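Local coordinates for protein protease LasA (Pseudomonas aeruginosa, PDB 3IT5) that degrades the pentaglycine cross-links of staphylococcal cell-wall peptidoglycan as a zinc metalloendopeptidase and takes part in breaking down host elastin, at residues A[7-12]-A[33-38]; A[40-45]-A[117-122]; A[57-62]-A[85-90]; A[140-145]-A[160-165]. All coordinates share one frame; numbering follows the deposited sequence.

Overall arrangement
Interactions 1 and 2 meet at the zinc ion. Their strands, 34-38 and 121-127, are neighbours in the large antiparallel sheet, and both share water 1. Interaction 1 is buried, close to the middle of the chain, and joins its segments by apolar packing alone. The other three are partly buried, 3 and 4 with several exposed residues. Interaction 2 combines CH-pi packing with a water bridge. Interaction 3 lies on a more distant part of the same sheet, where an asparagine side chain bonds to a strand. Interaction 4 belongs to the separate four-stranded sheet and is rich in backbone bonds. It touches interaction 1 through F35 and F160, L9 and Y142, and a probable backbone bond from G140 to M7.

Interaction 1: A[7-12]-A[33-38]; sequences MQLPWR and SSFDAS. With ZN (zinc ion), chain E.
W11 and A37 make the tight spot of this contact. CZ3 of W11 lies 3.4 Å from CB of A37, and the next ring atom, CE3, is at 4.1 Å. The methyl comes to the indole obliquely. CG of W11 stands between its own backbone N and carbonyl carbon (chi1 54°), on a bond that already points at strand 34-38. CB of L9 lies over one face of the same indole, near the rim.

Around F35 the packing is looser. CD2 of L9 comes to 4.2 Å from CZ of F35. CD of P10 is 4.4 Å from that same CZ. CZ3 of W11 meets the F35 ring at its edge, 4.5 Å from CE1. The touching groups are all apolar and buried. F160 and F123 also pack their rings on F35, which ties this core to both sheets of the protein.

The other face of the strand is polar, with D36, the zinc ion and its bound water. OD1 of D36 binds the zinc ion at 2.1 Å. Water 1 is on the metal too, 2.1 Å from the ion. H23 and H122 complete the site. At the start of the strand, S33 and S34 both face H23 in a classic beta bulge. Alternation along the strand thus puts F35 and A37 in the core and D36 on the metal, as expected of the zinc site of an M23 metallopeptidase.

Interaction 2: A[40-45]-A[117-122]; sequences DWPRWG and TGPHLH. With ZN (zinc ion), chain E.
W41 packs on the first histidine of the HxH motif of M23 peptidases, here H120-L121-H122, and W44 on the G118-P119 chain leading into it. The second histidine binds the zinc ion through ND1. The first is probably the proton donor or acceptor of the active site.

The aromatic contacts are mainly CH-pi. CB of H120 lies over the six-membered ring of W41, 3.6 Å from its CH2. The two rings are nearly parallel, at 14°, but displaced, with the centroids 5.2 Å apart and little overlap. NE1 of W41 is held elsewhere, by the carbonyl of Q18. W44 takes two groups on one face of its indole. CA of G118 is 3.5 Å from CZ2, and CD of P119 is 3.7 Å from CE3. CG, next to CD in the P119 ring, touches the carbonyl O of R43, and CD touches that of P42, wedging the proline between W44 and the backbone of 42-43.

The polar links run through water or stay within one segment. Water 2 donates to O of P42 at 2.9 Å and to O of P119 at 2.8 Å, bridging the two loops. ND1 of H120 donates to O of G118, close to the imidazole plane. That bond fixes the turn of the ring. NE2 of H120 lies 2.8 Å from water 1, in the ring plane and itself 2.1 Å from the zinc ion.

Interaction 3: A[57-62]-A[85-90]; sequences GTVRVL and IQVSNG
N89 reaches V61 by way of its first torsion. CG stands anti to the carbonyl carbon of N89 and beside its backbone N (chi1 -74°). The amide then comes back to strand 57-63, although CB points away from it. In V61, CG1 is anti to the backbone N (chi1 -178°), which sends that methyl toward I85.

The amide oxygen does the polar work. N of V61 donates to OD1 of N89 at 2.8 Å, with a moderately bent angle of 144° at the hydrogen. The donor is tilted from the plane of the amide. CD of R60 touches the same oxygen at 3.4 Å, and the guanidinium has it near its plane, at the edge. One step along, N of G90 donates to O of V59 at 3.0 Å. A backbone bond between V59 and Q91 follows, and then strand 92-93 pairs with the same edge.

V67, on the neighbouring strand 66-70, touches both V59 and I85 and extends the apolar patch. V61 and I85 meet tip to tip, CG1 of V61 being 3.8 Å from CD1 of I85. V59 and V87 cross at about a right angle, with CG1 of V59 3.7 Å from CG2 of V87. CG2 of V61 also comes to 3.3 Å from the carbonyl O of V87.

This edge of the strand therefore keeps a partner after regular pairing has stopped. OD1 of N89 takes the role a neighbouring strand's carbonyl would play, while V59, V61, V87 and I85 add apolar packing between strand and loop.

Interaction 4: A[140-145]-A[160-165]; sequences GPYRIN and FYNQSA
Q163 grips the carbonyl of P141 twice. Its CG stands beside its backbone N (chi1 -59°). NE2 of Q163 donates to O of P141 at 2.8 Å, and N of Q163 does so at 3.0 Å, from opposite faces of the carbonyl plane. NE2 also bonds to S138.

N162 has CG anti to its backbone N (chi1 -172°). Its OD1 accepts from N of S164 at 2.8 Å, making an Asx turn just past the strand. CB of P141 lies against the same OD1. The other branch, ND2, donates to water 3 at 2.6 Å, and that water donates to OH of Y142, which also bonds to the carbonyl of Y176.

Y142, I144, F160 and N162 share one face of the sheet. Y142 and F160 cross at about a right angle, CD1 of Y142 lying 4.0 Å from CB of F160. I144 and F160 run side by side, CD1 against CZ. R143, on the face of Y161, crosses the Q163 side chain at about a right angle, its NE 3.1 Å from OE1 of Q163.

Strands 142-145 and 159-162 are the inner pair of the four-stranded antiparallel sheet. N and O of R143 bond to O and N of Y161, each at 2.8 Å. Past this pair the doubly gripped O of P141 continues the link with one backbone and one side-chain donor, while the Asx turn of N162 shapes the chain that follows.

Interaction 1: A[7-12]-A[33-38]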
# COMPACT_ATOMS: atom_id res chain seq x y z
N MET A 7 5.97 -9.42 -4.15
CA MET A 7 5.39 -8.49 -3.18
C MET A 7 4.47 -9.11 -2.14
O MET A 7 3.72 -10.05 -2.42
CB MET A 7 4.64 -7.37 -3.92
CG MET A 7 5.56 -6.29 -4.44
SD MET A 7 4.69 -5.07 -5.40
CE MET A 7 4.86 -5.77 -7.04
N GLN A 8 4.56 -8.57 -0.92
CA GLN A 8 3.61 -8.81 0.15
C GLN A 8 2.84 -7.51 0.40
O GLN A 8 3.16 -6.48 -0.20
CB GLN A 8 4.34 -9.25 1.43
CG GLN A 8 5.32 -8.20 1.98
CD GLN A 8 5.53 -8.30 3.48
OE1 GLN A 8 5.14 -7.39 4.22
NE2 GLN A 8 6.15 -9.37 3.94
N LEU A 9 1.85 -7.55 1.29
CA LEU A 9 1.11 -6.35 1.69
C LEU A 9 2.00 -5.43 2.55
O LEU A 9 2.84 -5.92 3.31
CB LEU A 9 -0.16 -6.74 2.45
CG LEU A 9 -1.18 -7.58 1.67
CD1 LEU A 9 -2.10 -8.35 2.63
CD2 LEU A 9 -1.99 -6.72 0.69
N PRO A 10 1.80 -4.09 2.43
CA PRO A 10 2.69 -3.11 3.09
C PRO A 10 2.45 -2.89 4.59
O PRO A 10 2.48 -1.75 5.07
CB PRO A 10 2.43 -1.83 2.29
CG PRO A 10 1.01 -1.96 1.85
CD PRO A 10 0.79 -3.43 1.60
N TRP A 11 2.19 -3.98 5.32
CA TRP A 11 2.24 -3.96 6.78
C TRP A 11 2.90 -5.23 7.31
O TRP A 11 3.13 -6.17 6.55
CB TRP A 11 0.85 -3.75 7.41
CG TRP A 11 -0.22 -4.70 6.96
CD1 TRP A 11 -0.52 -5.92 7.49
CD2 TRP A 11 -1.18 -4.48 5.91
NE1 TRP A 11 -1.59 -6.48 6.83
CE2 TRP A 11 -2.01 -5.61 5.86
CE3 TRP A 11 -1.40 -3.43 5.01
CZ2 TRP A 11 -3.06 -5.73 4.94
CZ3 TRP A 11 -2.44 -3.55 4.09
CH2 TRP A 11 -3.26 -4.69 4.07
N ARG A 12 3.22 -5.24 8.60
CA ARG A 12 3.93 -6.35 9.22
C ARG A 12 3.28 -7.71 8.96
O ARG A 12 2.06 -7.85 9.05
CB ARG A 12 4.06 -6.15 10.72
CG ARG A 12 5.07 -5.09 11.15
CD ARG A 12 4.80 -4.72 12.59
NE ARG A 12 5.95 -4.09 13.24
CZ ARG A 12 6.03 -3.83 14.55
NH1 ARG A 12 5.02 -4.14 15.36
NH2 ARG A 12 7.13 -3.26 15.04
N SER A 33 -3.85 2.88 -9.52
CA SER A 33 -2.53 2.46 -9.07
C SER A 33 -2.42 2.23 -7.57
O SER A 33 -1.44 1.63 -7.11
CB SER A 33 -1.50 3.53 -9.45
OG SER A 33 -1.74 4.71 -8.70
N SER A 34 -3.39 2.73 -6.81
CA SER A 34 -3.25 2.82 -5.36
C SER A 34 -4.42 2.21 -4.59
O SER A 34 -5.54 2.13 -5.09
CB SER A 34 -3.09 4.28 -4.93
OG SER A 34 -2.15 4.98 -5.74
N PHE A 35 -4.13 1.77 -3.37
CA PHE A 35 -5.17 1.48 -2.39
C PHE A 35 -4.72 1.91 -1.00
O PHE A 35 -3.52 1.93 -0.70
CB PHE A 35 -5.63 0.01 -2.43
CG PHE A 35 -4.65 -0.97 -1.84
CD1 PHE A 35 -4.69 -1.29 -0.48
CD2 PHE A 35 -3.72 -1.62 -2.65
CE1 PHE A 35 -3.80 -2.22 0.06
CE2 PHE A 35 -2.84 -2.55 -2.12
CZ PHE A 35 -2.87 -2.85 -0.76
N ASP A 36 -5.68 2.29 -0.17
CA ASP A 36 -5.39 2.72 1.18
C ASP A 36 -5.60 1.56 2.14
O ASP A 36 -6.33 0.62 1.84
CB ASP A 36 -6.25 3.91 1.59
CG ASP A 36 -6.14 5.07 0.62
OD1 ASP A 36 -5.03 5.32 0.10
OD2 ASP A 36 -7.16 5.75 0.38
N ALA A 37 -4.94 1.63 3.30
CA ALA A 37 -5.08 0.62 4.33
C ALA A 37 -4.81 1.22 5.69
O ALA A 37 -3.91 2.05 5.86
CB ALA A 37 -4.14 -0.56 4.06
N SER A 38 -5.62 0.81 6.66
CA SER A 38 -5.47 1.25 8.04
C SER A 38 -5.95 0.12 8.93
O SER A 38 -6.94 -0.56 8.60
CB SER A 38 -6.29 2.51 8.28
OG SER A 38 -6.11 2.99 9.60
ZN ZN E . -5.18 6.86 -1.25
O HOH W 1 -5.26 8.43 0.14

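Interaction 2: A[40-45]-A[117-122]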
# COMPACT_ATOMS: atom_id res chain seq x y z
N ASP A 40 -7.54 0.27 11.81
CA ASP A 40 -8.89 0.53 12.33
C ASP A 40 -9.65 1.71 11.70
O ASP A 40 -10.83 1.91 12.02
CB ASP A 40 -8.86 0.69 13.87
CG ASP A 40 -7.76 1.65 14.34
OD1 ASP A 40 -7.05 2.23 13.50
OD2 ASP A 40 -7.60 1.79 15.57
N TRP A 41 -9.00 2.46 10.81
CA TRP A 41 -9.57 3.67 10.17
C TRP A 41 -10.17 4.69 11.17
O TRP A 41 -11.36 5.01 11.11
CB TRP A 41 -10.60 3.30 9.08
CG TRP A 41 -9.97 2.79 7.82
CD1 TRP A 41 -9.70 1.49 7.50
CD2 TRP A 41 -9.54 3.57 6.69
NE1 TRP A 41 -9.12 1.41 6.26
CE2 TRP A 41 -9.01 2.67 5.74
CE3 TRP A 41 -9.55 4.94 6.40
CZ2 TRP A 41 -8.50 3.10 4.51
CZ3 TRP A 41 -9.03 5.37 5.17
CH2 TRP A 41 -8.51 4.45 4.25
N PRO A 42 -9.33 5.22 12.08
CA PRO A 42 -9.83 5.98 13.21
C PRO A 42 -9.85 7.49 12.95
O PRO A 42 -9.63 7.94 11.82
CB PRO A 42 -8.81 5.66 14.29
CG PRO A 42 -7.51 5.55 13.52
CD PRO A 42 -7.85 5.17 12.09
N ARG A 43 -10.11 8.26 14.01
CA ARG A 43 -10.01 9.72 13.96
C ARG A 43 -8.55 10.14 14.07
O ARG A 43 -7.70 9.35 14.48
CB ARG A 43 -10.80 10.34 15.12
CG ARG A 43 -11.47 11.64 14.77
CD ARG A 43 -11.38 12.67 15.88
NE ARG A 43 -11.38 14.02 15.34
CZ ARG A 43 -12.27 14.97 15.61
NH1 ARG A 43 -13.28 14.74 16.45
NH2 ARG A 43 -12.16 16.16 15.04
N TRP A 44 -8.25 11.39 13.69
CA TRP A 44 -6.92 11.95 13.93
C TRP A 44 -6.60 11.95 15.43
O TRP A 44 -7.51 11.93 16.27
CB TRP A 44 -6.82 13.38 13.38
CG TRP A 44 -6.96 13.49 11.88
CD1 TRP A 44 -7.99 14.07 11.20
CD2 TRP A 44 -6.05 12.99 10.89
NE1 TRP A 44 -7.78 13.97 9.84
CE2 TRP A 44 -6.59 13.32 9.62
CE3 TRP A 44 -4.82 12.31 10.94
CZ2 TRP A 44 -5.95 12.97 8.42
CZ3 TRP A 44 -4.19 11.97 9.75
CH2 TRP A 44 -4.76 12.30 8.51
N GLY A 45 -5.32 11.94 15.76
CA GLY A 45 -4.87 11.87 17.15
C GLY A 45 -4.95 10.47 17.73
O GLY A 45 -4.69 10.28 18.92
N THR A 117 -9.22 11.79 4.89
CA THR A 117 -10.37 11.60 5.77
C THR A 117 -9.95 11.30 7.21
O THR A 117 -10.69 11.57 8.16
CB THR A 117 -11.26 10.43 5.26
OG1 THR A 117 -10.50 9.23 5.24
CG2 THR A 117 -11.79 10.71 3.85
N GLY A 118 -8.75 10.73 7.37
CA GLY A 118 -8.23 10.32 8.67
C GLY A 118 -6.97 9.49 8.46
O GLY A 118 -6.56 9.29 7.32
N PRO A 119 -6.36 8.99 9.55
CA PRO A 119 -5.12 8.19 9.45
C PRO A 119 -5.27 6.96 8.55
O PRO A 119 -6.18 6.15 8.75
CB PRO A 119 -4.85 7.77 10.89
CG PRO A 119 -5.53 8.80 11.73
CD PRO A 119 -6.76 9.20 10.96
N HIS A 120 -4.36 6.84 7.58
CA HIS A 120 -4.26 5.68 6.68
C HIS A 120 -2.96 5.73 5.87
O HIS A 120 -2.29 6.77 5.82
CB HIS A 120 -5.47 5.61 5.73
CG HIS A 120 -5.51 6.71 4.71
ND1 HIS A 120 -6.03 7.95 4.98
CD2 HIS A 120 -5.11 6.74 3.42
CE1 HIS A 120 -5.94 8.71 3.90
NE2 HIS A 120 -5.39 8.00 2.94
N LEU A 121 -2.60 4.61 5.26
CA LEU A 121 -1.52 4.57 4.28
C LEU A 121 -2.08 4.58 2.86
O LEU A 121 -2.93 3.76 2.51
CB LEU A 121 -0.63 3.34 4.49
CG LEU A 121 0.31 2.96 3.34
CD1 LEU A 121 1.51 3.91 3.25
CD2 LEU A 121 0.77 1.52 3.46
N HIS A 122 -1.61 5.53 2.05
CA HIS A 122 -1.86 5.55 0.61
C HIS A 122 -0.67 4.86 -0.07
O HIS A 122 0.47 5.31 0.05
CB HIS A 122 -2.06 7.00 0.13
CG HIS A 122 -2.03 7.18 -1.35
ND1 HIS A 122 -3.16 7.10 -2.14
CD2 HIS A 122 -1.01 7.50 -2.19
CE1 HIS A 122 -2.84 7.33 -3.40
NE2 HIS A 122 -1.54 7.56 -3.46
ZN ZN E . -5.18 6.86 -1.25
O HOH W 2 -8.82 6.94 9.22
O HOH W 1 -5.26 8.43 0.14

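Interaction 3: A[57-62]-A[85-90]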
# COMPACT_ATOMS: atom_id res chain seq x y z
N GLY A 57 14.28 -3.82 -2.45
CA GLY A 57 14.68 -2.73 -3.32
C GLY A 57 15.34 -1.58 -2.59
O GLY A 57 15.77 -1.72 -1.43
N THR A 58 15.41 -0.43 -3.26
CA THR A 58 16.11 0.74 -2.74
C THR A 58 15.14 1.81 -2.26
O THR A 58 14.17 2.14 -2.95
CB THR A 58 17.04 1.36 -3.81
OG1 THR A 58 17.84 0.33 -4.40
CG2 THR A 58 17.95 2.43 -3.20
N VAL A 59 15.43 2.37 -1.09
CA VAL A 59 14.62 3.43 -0.48
C VAL A 59 15.00 4.81 -1.01
O VAL A 59 16.19 5.13 -1.18
CB VAL A 59 14.74 3.42 1.07
CG1 VAL A 59 14.02 4.63 1.69
CG2 VAL A 59 14.17 2.12 1.64
N ARG A 60 13.98 5.61 -1.30
CA ARG A 60 14.13 7.05 -1.44
C ARG A 60 13.21 7.71 -0.42
O ARG A 60 12.00 7.50 -0.46
CB ARG A 60 13.78 7.51 -2.86
CG ARG A 60 13.72 9.05 -3.05
CD ARG A 60 15.13 9.66 -3.09
NE ARG A 60 15.20 11.03 -3.63
CZ ARG A 60 14.39 11.55 -4.55
NH1 ARG A 60 13.41 10.84 -5.10
NH2 ARG A 60 14.57 12.80 -4.96
N VAL A 61 13.79 8.49 0.49
CA VAL A 61 12.98 9.32 1.38
C VAL A 61 12.77 10.67 0.71
O VAL A 61 13.64 11.55 0.73
CB VAL A 61 13.59 9.46 2.80
CG1 VAL A 61 12.68 10.31 3.71
CG2 VAL A 61 13.81 8.09 3.43
N LEU A 62 11.60 10.81 0.08
CA LEU A 62 11.23 12.02 -0.67
C LEU A 62 10.90 13.19 0.26
O LEU A 62 11.11 14.35 -0.10
CB LEU A 62 10.05 11.72 -1.61
CG LEU A 62 10.40 10.95 -2.88
CD1 LEU A 62 9.32 9.95 -3.26
CD2 LEU A 62 10.69 11.90 -4.03
N ILE A 85 9.75 8.29 9.73
CA ILE A 85 10.52 7.51 8.77
C ILE A 85 11.84 7.04 9.37
O ILE A 85 12.63 7.84 9.88
CB ILE A 85 10.74 8.27 7.44
CG1 ILE A 85 9.38 8.67 6.84
CG2 ILE A 85 11.55 7.42 6.46
CD1 ILE A 85 9.46 9.33 5.46
N GLN A 86 12.05 5.73 9.35
CA GLN A 86 13.21 5.13 9.97
C GLN A 86 14.15 4.45 8.96
O GLN A 86 14.94 3.58 9.32
CB GLN A 86 12.79 4.17 11.09
CG GLN A 86 11.94 2.99 10.66
CD GLN A 86 11.80 1.96 11.76
OE1 GLN A 86 11.39 2.28 12.87
NE2 GLN A 86 12.14 0.71 11.44
N VAL A 87 14.04 4.86 7.70
CA VAL A 87 14.96 4.40 6.65
C VAL A 87 15.60 5.61 5.96
O VAL A 87 15.12 6.74 6.11
CB VAL A 87 14.27 3.45 5.63
CG1 VAL A 87 14.10 2.05 6.23
CG2 VAL A 87 12.94 4.01 5.15
N SER A 88 16.68 5.37 5.21
CA SER A 88 17.45 6.45 4.59
C SER A 88 17.55 6.33 3.07
O SER A 88 17.27 5.27 2.51
CB SER A 88 18.87 6.50 5.18
OG SER A 88 18.84 6.58 6.59
N ASN A 89 17.95 7.42 2.42
CA ASN A 89 18.24 7.43 1.00
C ASN A 89 19.34 6.43 0.66
O ASN A 89 20.41 6.45 1.28
CB ASN A 89 18.67 8.83 0.55
CG ASN A 89 17.50 9.81 0.48
OD1 ASN A 89 16.40 9.46 0.03
ND2 ASN A 89 17.74 11.04 0.92
N GLY A 90 19.07 5.56 -0.31
CA GLY A 90 20.05 4.57 -0.74
C GLY A 90 20.02 3.28 0.06
O GLY A 90 20.74 2.33 -0.27

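Interaction 4: A[140-145]-A[160-165]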
# COMPACT_ATOMS: atom_id res chain seq x y z
N GLY A 140 1.31 -11.13 -1.69
CA GLY A 140 1.20 -12.45 -1.06
C GLY A 140 0.38 -13.35 -1.96
O GLY A 140 0.55 -13.33 -3.18
N PRO A 141 -0.54 -14.14 -1.37
CA PRO A 141 -1.42 -15.02 -2.16
C PRO A 141 -2.52 -14.25 -2.91
O PRO A 141 -3.12 -14.80 -3.84
CB PRO A 141 -2.03 -15.94 -1.10
CG PRO A 141 -2.05 -15.11 0.14
CD PRO A 141 -0.80 -14.27 0.08
N TYR A 142 -2.78 -13.01 -2.50
CA TYR A 142 -3.89 -12.21 -3.04
C TYR A 142 -3.61 -11.63 -4.42
O TYR A 142 -2.58 -10.98 -4.64
CB TYR A 142 -4.26 -11.06 -2.09
CG TYR A 142 -4.53 -11.47 -0.66
CD1 TYR A 142 -5.66 -12.22 -0.33
CD2 TYR A 142 -3.67 -11.08 0.36
CE1 TYR A 142 -5.90 -12.59 1.00
CE2 TYR A 142 -3.90 -11.45 1.68
CZ TYR A 142 -5.02 -12.20 1.99
OH TYR A 142 -5.26 -12.56 3.29
N ARG A 143 -4.55 -11.87 -5.34
CA ARG A 143 -4.59 -11.18 -6.62
C ARG A 143 -5.69 -10.13 -6.54
O ARG A 143 -6.83 -10.43 -6.18
CB ARG A 143 -4.88 -12.15 -7.77
CG ARG A 143 -5.01 -11.48 -9.13
CD ARG A 143 -5.50 -12.45 -10.20
NE ARG A 143 -4.45 -13.37 -10.62
CZ ARG A 143 -4.54 -14.20 -11.66
NH1 ARG A 143 -5.63 -14.23 -12.41
NH2 ARG A 143 -3.52 -15.00 -11.95
N ILE A 144 -5.35 -8.89 -6.86
CA ILE A 144 -6.30 -7.78 -6.77
C ILE A 144 -7.06 -7.57 -8.09
O ILE A 144 -6.47 -7.61 -9.18
CB ILE A 144 -5.61 -6.48 -6.25
CG1 ILE A 144 -6.61 -5.32 -6.15
CG2 ILE A 144 -4.41 -6.10 -7.10
CD1 ILE A 144 -6.12 -4.17 -5.26
N ASN A 145 -8.37 -7.40 -7.97
CA ASN A 145 -9.19 -6.94 -9.07
C ASN A 145 -9.63 -5.51 -8.80
O ASN A 145 -10.14 -5.20 -7.71
CB ASN A 145 -10.40 -7.85 -9.28
CG ASN A 145 -11.05 -7.67 -10.64
OD1 ASN A 145 -10.51 -8.10 -11.67
ND2 ASN A 145 -12.23 -7.05 -10.66
N PHE A 160 -9.75 -8.72 -3.10
CA PHE A 160 -8.48 -9.42 -3.01
C PHE A 160 -8.79 -10.91 -3.06
O PHE A 160 -9.42 -11.44 -2.15
CB PHE A 160 -7.77 -9.07 -1.70
CG PHE A 160 -7.29 -7.64 -1.61
CD1 PHE A 160 -5.95 -7.33 -1.81
CD2 PHE A 160 -8.18 -6.61 -1.33
CE1 PHE A 160 -5.50 -6.01 -1.74
CE2 PHE A 160 -7.75 -5.28 -1.25
CZ PHE A 160 -6.41 -4.98 -1.45
N TYR A 161 -8.38 -11.59 -4.14
CA TYR A 161 -8.64 -13.02 -4.25
C TYR A 161 -7.43 -13.85 -3.83
O TYR A 161 -6.38 -13.81 -4.48
CB TYR A 161 -9.10 -13.41 -5.67
CG TYR A 161 -9.33 -14.90 -5.84
CD1 TYR A 161 -10.46 -15.52 -5.31
CD2 TYR A 161 -8.41 -15.69 -6.53
CE1 TYR A 161 -10.68 -16.89 -5.46
CE2 TYR A 161 -8.62 -17.07 -6.69
CZ TYR A 161 -9.75 -17.65 -6.15
OH TYR A 161 -9.97 -19.00 -6.30
N ASN A 162 -7.60 -14.59 -2.73
CA ASN A 162 -6.57 -15.50 -2.24
C ASN A 162 -6.46 -16.73 -3.15
O ASN A 162 -7.36 -17.57 -3.19
CB ASN A 162 -6.86 -15.91 -0.79
CG ASN A 162 -5.72 -16.71 -0.16
OD1 ASN A 162 -5.07 -17.52 -0.81
ND2 ASN A 162 -5.50 -16.48 1.13
N GLN A 163 -5.33 -16.83 -3.85
CA GLN A 163 -5.11 -17.87 -4.85
C GLN A 163 -4.68 -19.21 -4.24
O GLN A 163 -4.53 -20.21 -4.96
CB GLN A 163 -4.07 -17.40 -5.88
CG GLN A 163 -4.48 -16.12 -6.62
CD GLN A 163 -3.32 -15.42 -7.29
OE1 GLN A 163 -3.28 -15.33 -8.51
NE2 GLN A 163 -2.37 -14.93 -6.50
N SER A 164 -4.51 -19.24 -2.93
CA SER A 164 -4.08 -20.43 -2.21
C SER A 164 -5.21 -21.07 -1.41
O SER A 164 -5.11 -22.24 -1.03
CB SER A 164 -2.90 -20.11 -1.29
OG SER A 164 -2.63 -21.18 -0.40
N ALA A 165 -6.28 -20.31 -1.18
CA ALA A 165 -7.41 -20.73 -0.35
C ALA A 165 -8.75 -20.65 -1.09
O ALA A 165 -9.75 -21.21 -0.64
CB ALA A 165 -7.46 -19.90 0.92
O HOH W 3 -6.14 -15.15 3.30